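Side-chain contacts in peptidase M28 (Shewanella amazonensis SB2B, PDB 3IIB), which is probably a zinc-dependent carboxypeptidase or dipeptidase of family M28, related to plasma glutamate carboxypeptidase and probably active as a homodimer: residues G125-D129 and K130-I134; V159-E163 and K164-G168; D406-D409 and K410-P413. All blocks are in the same frame, centred on the assembly; numbering follows the deposited sequence.

Interaction 1 of 3, residues G125-D129 and K130-I134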
# COMPACT_ATOMS: atom_id res chain seq x y z
N GLY A 125 35.56 -11.63 -2.89
CA GLY A 125 36.08 -10.29 -3.08
C GLY A 125 35.32 -9.39 -4.03
O GLY A 125 35.61 -8.21 -4.11
N SER A 126 34.37 -9.95 -4.79
CA SER A 126 33.72 -9.20 -5.85
C SER A 126 32.80 -8.11 -5.30
O SER A 126 32.54 -7.13 -5.99
CB SER A 126 32.94 -10.12 -6.80
OG SER A 126 31.91 -10.82 -6.15
N LEU A 127 32.35 -8.26 -4.06
CA LEU A 127 31.50 -7.25 -3.45
C LEU A 127 32.23 -6.36 -2.45
O LEU A 127 31.59 -5.57 -1.77
CB LEU A 127 30.26 -7.88 -2.83
CG LEU A 127 29.39 -8.62 -3.85
CD1 LEU A 127 28.16 -9.09 -3.19
CD2 LEU A 127 29.02 -7.76 -5.06
N ASN A 128 33.57 -6.43 -2.40
CA ASN A 128 34.30 -5.52 -1.54
C ASN A 128 33.79 -4.07 -1.70
O ASN A 128 33.64 -3.58 -2.83
CB ASN A 128 35.81 -5.57 -1.84
CG ASN A 128 36.45 -6.86 -1.35
OD1 ASN A 128 35.79 -7.71 -0.78
ND2 ASN A 128 37.75 -7.02 -1.59
N ASP A 129 33.52 -3.41 -0.58
CA ASP A 129 33.08 -2.00 -0.58
C ASP A 129 31.70 -1.75 -1.20
O ASP A 129 31.28 -0.59 -1.31
CB ASP A 129 34.11 -1.12 -1.30
CG ASP A 129 35.52 -1.37 -0.81
OD1 ASP A 129 35.72 -1.32 0.42
OD2 ASP A 129 36.41 -1.65 -1.65
N LYS A 130 30.98 -2.81 -1.55
CA LYS A 130 29.72 -2.67 -2.26
C LYS A 130 28.55 -3.23 -1.47
O LYS A 130 28.72 -3.94 -0.48
CB LYS A 130 29.81 -3.35 -3.62
CG LYS A 130 30.79 -2.63 -4.57
CD LYS A 130 30.83 -3.22 -5.96
CE LYS A 130 31.59 -2.34 -6.92
NZ LYS A 130 31.79 -3.03 -8.23
N ILE A 131 27.36 -2.92 -1.93
CA ILE A 131 26.15 -3.45 -1.32
C ILE A 131 25.53 -4.45 -2.29
O ILE A 131 25.33 -4.13 -3.46
CB ILE A 131 25.18 -2.32 -1.00
CG1 ILE A 131 25.67 -1.53 0.25
CG2 ILE A 131 23.72 -2.84 -0.76
CD1 ILE A 131 24.88 -0.23 0.54
N ALA A 132 25.23 -5.65 -1.81
CA ALA A 132 24.54 -6.64 -2.64
C ALA A 132 23.07 -6.25 -2.75
O ALA A 132 22.51 -5.76 -1.79
CB ALA A 132 24.67 -8.07 -2.05
N PHE A 133 22.49 -6.51 -3.92
CA PHE A 133 21.05 -6.33 -4.17
C PHE A 133 20.51 -7.64 -4.77
O PHE A 133 20.82 -7.98 -5.90
CB PHE A 133 20.82 -5.09 -5.07
CG PHE A 133 19.42 -4.96 -5.65
CD1 PHE A 133 18.27 -5.15 -4.87
CD2 PHE A 133 19.27 -4.66 -7.01
CE1 PHE A 133 16.99 -5.06 -5.44
CE2 PHE A 133 18.02 -4.53 -7.57
CZ PHE A 133 16.88 -4.75 -6.80
N ILE A 134 19.71 -8.37 -4.00
CA ILE A 134 19.03 -9.54 -4.50
C ILE A 134 17.66 -9.10 -5.00
O ILE A 134 16.87 -8.53 -4.23
CB ILE A 134 18.82 -10.64 -3.42
CG1 ILE A 134 20.15 -11.17 -2.88
CG2 ILE A 134 17.89 -11.79 -3.99
CD1 ILE A 134 20.05 -12.20 -1.69

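Interaction 2 of 3, residues V159-E163 and K164-G168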
# COMPACT_ATOMS: atom_id res chain seq x y z
N VAL A 159 24.51 -13.08 5.05
CA VAL A 159 25.68 -13.93 5.21
C VAL A 159 26.40 -14.12 3.86
O VAL A 159 27.60 -13.88 3.74
CB VAL A 159 25.33 -15.27 5.81
CG1 VAL A 159 26.58 -16.23 5.76
CG2 VAL A 159 24.84 -15.10 7.23
N ALA A 160 25.65 -14.50 2.84
CA ALA A 160 26.24 -14.75 1.52
C ALA A 160 26.91 -13.49 0.96
O ALA A 160 27.98 -13.57 0.36
CB ALA A 160 25.16 -15.28 0.55
N ALA A 161 26.30 -12.32 1.17
CA ALA A 161 26.86 -11.08 0.68
C ALA A 161 28.14 -10.72 1.43
O ALA A 161 29.13 -10.36 0.82
CB ALA A 161 25.85 -9.94 0.80
N ALA A 162 28.13 -10.84 2.75
CA ALA A 162 29.36 -10.57 3.56
C ALA A 162 30.53 -11.47 3.17
O ALA A 162 31.68 -10.99 3.12
CB ALA A 162 29.10 -10.68 5.06
N GLU A 163 30.25 -12.72 2.86
CA GLU A 163 31.26 -13.67 2.38
C GLU A 163 31.98 -13.21 1.14
O GLU A 163 33.14 -13.54 0.94
CB GLU A 163 30.65 -15.07 2.16
CG GLU A 163 30.28 -15.71 3.47
CD GLU A 163 29.62 -17.07 3.31
OE1 GLU A 163 28.86 -17.28 2.32
OE2 GLU A 163 29.85 -17.93 4.18
N LYS A 164 31.29 -12.39 0.34
CA LYS A 164 31.86 -11.86 -0.91
C LYS A 164 32.43 -10.48 -0.76
O LYS A 164 32.91 -9.91 -1.74
CB LYS A 164 30.81 -11.85 -2.00
CG LYS A 164 30.09 -13.13 -2.12
CD LYS A 164 30.95 -14.26 -2.67
CE LYS A 164 30.19 -15.58 -2.59
NZ LYS A 164 31.03 -16.71 -3.09
N GLY A 165 32.40 -9.95 0.47
CA GLY A 165 32.98 -8.65 0.78
C GLY A 165 31.99 -7.50 0.95
O GLY A 165 32.41 -6.39 1.28
N ALA A 166 30.70 -7.76 0.76
CA ALA A 166 29.70 -6.72 0.82
C ALA A 166 29.70 -6.06 2.18
O ALA A 166 29.96 -6.71 3.19
CB ALA A 166 28.28 -7.26 0.48
N VAL A 167 29.43 -4.75 2.18
CA VAL A 167 29.32 -3.99 3.41
C VAL A 167 27.86 -3.84 3.81
O VAL A 167 27.57 -3.23 4.83
CB VAL A 167 29.97 -2.60 3.26
CG1 VAL A 167 31.46 -2.75 3.14
CG2 VAL A 167 29.40 -1.83 2.04
N GLY A 168 26.96 -4.37 2.98
CA GLY A 168 25.53 -4.34 3.24
C GLY A 168 24.75 -5.13 2.21
O GLY A 168 25.28 -5.49 1.17

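Interaction 3 of 3, residues D406-D409 and K410-P413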
# COMPACT_ATOMS: atom_id res chain seq x y z
N ASP A 406 -0.24 -4.94 7.05
CA ASP A 406 -0.90 -6.08 7.72
C ASP A 406 -1.82 -5.58 8.83
O ASP A 406 -1.44 -5.54 10.02
CB ASP A 406 0.10 -7.10 8.23
CG ASP A 406 -0.59 -8.30 8.85
OD1 ASP A 406 -1.83 -8.32 8.73
OD2 ASP A 406 0.08 -9.20 9.40
N THR A 407 -3.01 -5.18 8.40
CA THR A 407 -3.98 -4.50 9.26
C THR A 407 -5.33 -5.18 9.18
O THR A 407 -5.60 -5.96 8.26
CB THR A 407 -4.10 -2.98 8.89
OG1 THR A 407 -4.49 -2.84 7.54
CG2 THR A 407 -2.79 -2.22 9.11
N LEU A 408 -6.21 -4.83 10.11
CA LEU A 408 -7.46 -5.56 10.31
C LEU A 408 -8.31 -5.60 9.06
O LEU A 408 -9.00 -6.59 8.78
CB LEU A 408 -8.24 -4.92 11.48
CG LEU A 408 -9.64 -5.47 11.81
CD1 LEU A 408 -9.60 -6.91 12.29
CD2 LEU A 408 -10.31 -4.55 12.82
N ASP A 409 -8.32 -4.47 8.35
CA ASP A 409 -9.11 -4.33 7.13
C ASP A 409 -8.71 -5.26 6.00
O ASP A 409 -9.41 -5.31 4.96
CB ASP A 409 -9.04 -2.89 6.67
CG ASP A 409 -7.59 -2.40 6.53
OD1 ASP A 409 -7.03 -1.93 7.56
OD2 ASP A 409 -7.04 -2.61 5.42
N LYS A 410 -7.57 -5.94 6.15
CA LYS A 410 -7.17 -6.96 5.19
C LYS A 410 -7.89 -8.30 5.36
O LYS A 410 -7.81 -9.13 4.47
CB LYS A 410 -5.66 -7.17 5.20
CG LYS A 410 -4.83 -5.86 4.94
CD LYS A 410 -5.32 -5.03 3.73
CE LYS A 410 -4.44 -3.79 3.48
NZ LYS A 410 -4.28 -2.97 4.72
N ILE A 411 -8.56 -8.51 6.49
CA ILE A 411 -9.26 -9.76 6.77
C ILE A 411 -10.66 -9.68 6.15
O ILE A 411 -11.40 -8.72 6.40
CB ILE A 411 -9.37 -9.96 8.30
CG1 ILE A 411 -7.98 -10.26 8.89
CG2 ILE A 411 -10.39 -11.07 8.69
CD1 ILE A 411 -7.99 -10.40 10.34
N ASN A 412 -10.98 -10.68 5.32
CA ASN A 412 -12.30 -10.87 4.78
C ASN A 412 -13.08 -11.62 5.84
O ASN A 412 -12.71 -12.75 6.15
CB ASN A 412 -12.24 -11.71 3.50
CG ASN A 412 -13.61 -11.98 2.91
OD1 ASN A 412 -14.49 -12.55 3.54
ND2 ASN A 412 -13.80 -11.56 1.68
N PRO A 413 -14.10 -11.00 6.42
CA PRO A 413 -14.80 -11.63 7.55
C PRO A 413 -15.47 -12.94 7.19
O PRO A 413 -15.52 -13.83 8.03
CB PRO A 413 -15.85 -10.57 7.96
CG PRO A 413 -15.22 -9.25 7.56
CD PRO A 413 -14.52 -9.59 6.24
O HOH W 1 -11.85 -6.71 7.98

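Interaction 1 of 3, residues G125-D129 and K130-I134
Leu127 and Lys130 close a reverse turn through one backbone hydrogen bond, Lys130 N to Leu127 O at 2.8 Å. The N-H points at the oxygen with an angle of 151°. This turn, from Leu127 to Lys130, is type II, and Asp129 takes its third position with positive phi (67°). A type I turn from Gly125 to Asn128 precedes it, held by Asn128 N to Gly125 O at 3.2 Å, so two overlapping turns lead the chain from the loop after helix 116-120 into strand 131-134.

The apolar part is a single methyl-to-methyl touch: Leu127 CD1 meets Ala132 CB at 3.8 Å. With CG anti to the carbonyl carbon (chi1 -60°) and the CD1 branch turned toward the strand, Leu127 is buried, and it also packs on Leu119 and Val111.

Lys130 contributes the base of its side chain. Its CB lies 3.4 Å from Leu127 O and its CG 3.5 Å from Asn128 O, both van der Waals contacts over the turn carbonyls, while the rest of the chain extends away from the turn.

Among the polar side chains, Ser126 OG is bonded back to Glu123 O, just before the turns. Chemically, then, the contact is held by main-chain bonding and a small buried apolar touch between Leu127 and Ala132; the exposed Asn128 and Asp129 sit at the bend, and neither side chain makes a hydrogen bond across it.

Interaction 2 of 3, residues V159-E163 and K164-G168
Ala161 O receives two main-chain N-H groups where helix 145-163 ends: Ala166 N at 3.0 Å and Lys164 N at 3.0 Å. They come to opposite faces of the carbonyl plane, and the Ala166 bond is the straighter, 153° against 140°. Gly165 N bonds to Ala162 O at 2.9 Å. Gly165 has positive phi (103°), and with the bonds into the last turn this makes a Schellman motif. A side chain at these backbone angles would be jammed against the carbonyl oxygen of Lys164, which explains the glycine.

The side chains follow the same reversal. Ala161 CB and Ala166 CB meet at 3.6 Å, an apolar touch between the last turn and the chain leaving it, and Ala166 CB also lies 3.2 Å from Ala161 O. Leu127 packs against Ala166, and Leu119 against Ala161. Lys164 runs beside the helix end: with CG anti to its own carbonyl carbon and a bend at chi2, CG lies 3.3 Å from Ala160 O, and the chain then extends to NZ, which donates to Ala122 O and Gln120 O. The carboxylate of Glu163 makes no salt bridge with it, since OE1 and NZ are 5.9 Å apart.

The contact therefore gives Ala161 O and Ala162 O, two carbonyls of the last turn, main-chain donors. The ammonium group of Lys164 is likewise satisfied by carbonyl oxygens, which ties the helix end to the region of helix 116-120 through a positive charge set on neutral acceptors.

Interaction 3 of 3, residues D406-D409 and K410-P413
Asp409 and Lys410 lie side by side and point the same way, which brings carboxylate and ammonium together although the residues are neighbours in sequence. Lys410 NZ meets Asp409 OD2 at 2.9 Å, a salt bridge on the syn side, 16° out of the carboxylate plane. Bends at chi2 (-47°) and chi4 fold the lysine back along the aspartate, its CD 3.4 Å from that same OD2.

Thr407 reaches the pair at an angle. Its OG1 donates to Asp409 OD1 at 2.7 Å, also syn but more tilted from the plane, and weakly accepts from Lys410 NZ at 2.8 Å. Two bonds to different oxygens thus fix the rotation of the carboxylate. NZ is further gripped by Asn405 OD1 and by His178 O of the second subunit, whose His178 ND1 bonds to Asp409 OD2. Were Asp409 replaced by an alanine, Lys410 would probably lose this countercharge, and Thr407 OG1 and His178 of the second subunit their acceptor here.

The backbone that carries these groups makes a short 3-10 turn: Lys410 N bonds to Thr407 O at 2.9 Å and Ile411 N to Leu408 O at 3.0 Å. A water donates to both Leu408 O and Ile411 O. The ends of Leu408 and Ile411 meet loosely, CD1 to CD1 at 4.3 Å, and pack on helix 22-33.

The cluster lies at the dimer interface, on a 3-10 turn just before the Asn412 N-cap of helix 413-432. Nearby, Asp406 bonds to the backbone N of the zinc ligand Asp269, joining this loop to the metal site.

Interactions 1 and 2 touch, with centres about 6 Å apart. Their loops are joined by probable backbone hydrogen bonds, Leu127 N to Lys164 O and Lys130 O to Val167 N, each 2.9 Å, at the start of the parallel strands 131-134 and 168-172. Helix 145-163 connects those strands, so 125-130 leads into the first strand of a beta-alpha-beta crossover and 164-168 leads from its helix into the second. Interaction 3 stands apart, about 38 Å from interaction 1 and 37 Å from interaction 2 between centres. It lies nearest the active site: the Ile411 side chain is about 12 Å from a bound zinc ion, whereas 125-134 and 159-168 lie away from the annotated sites.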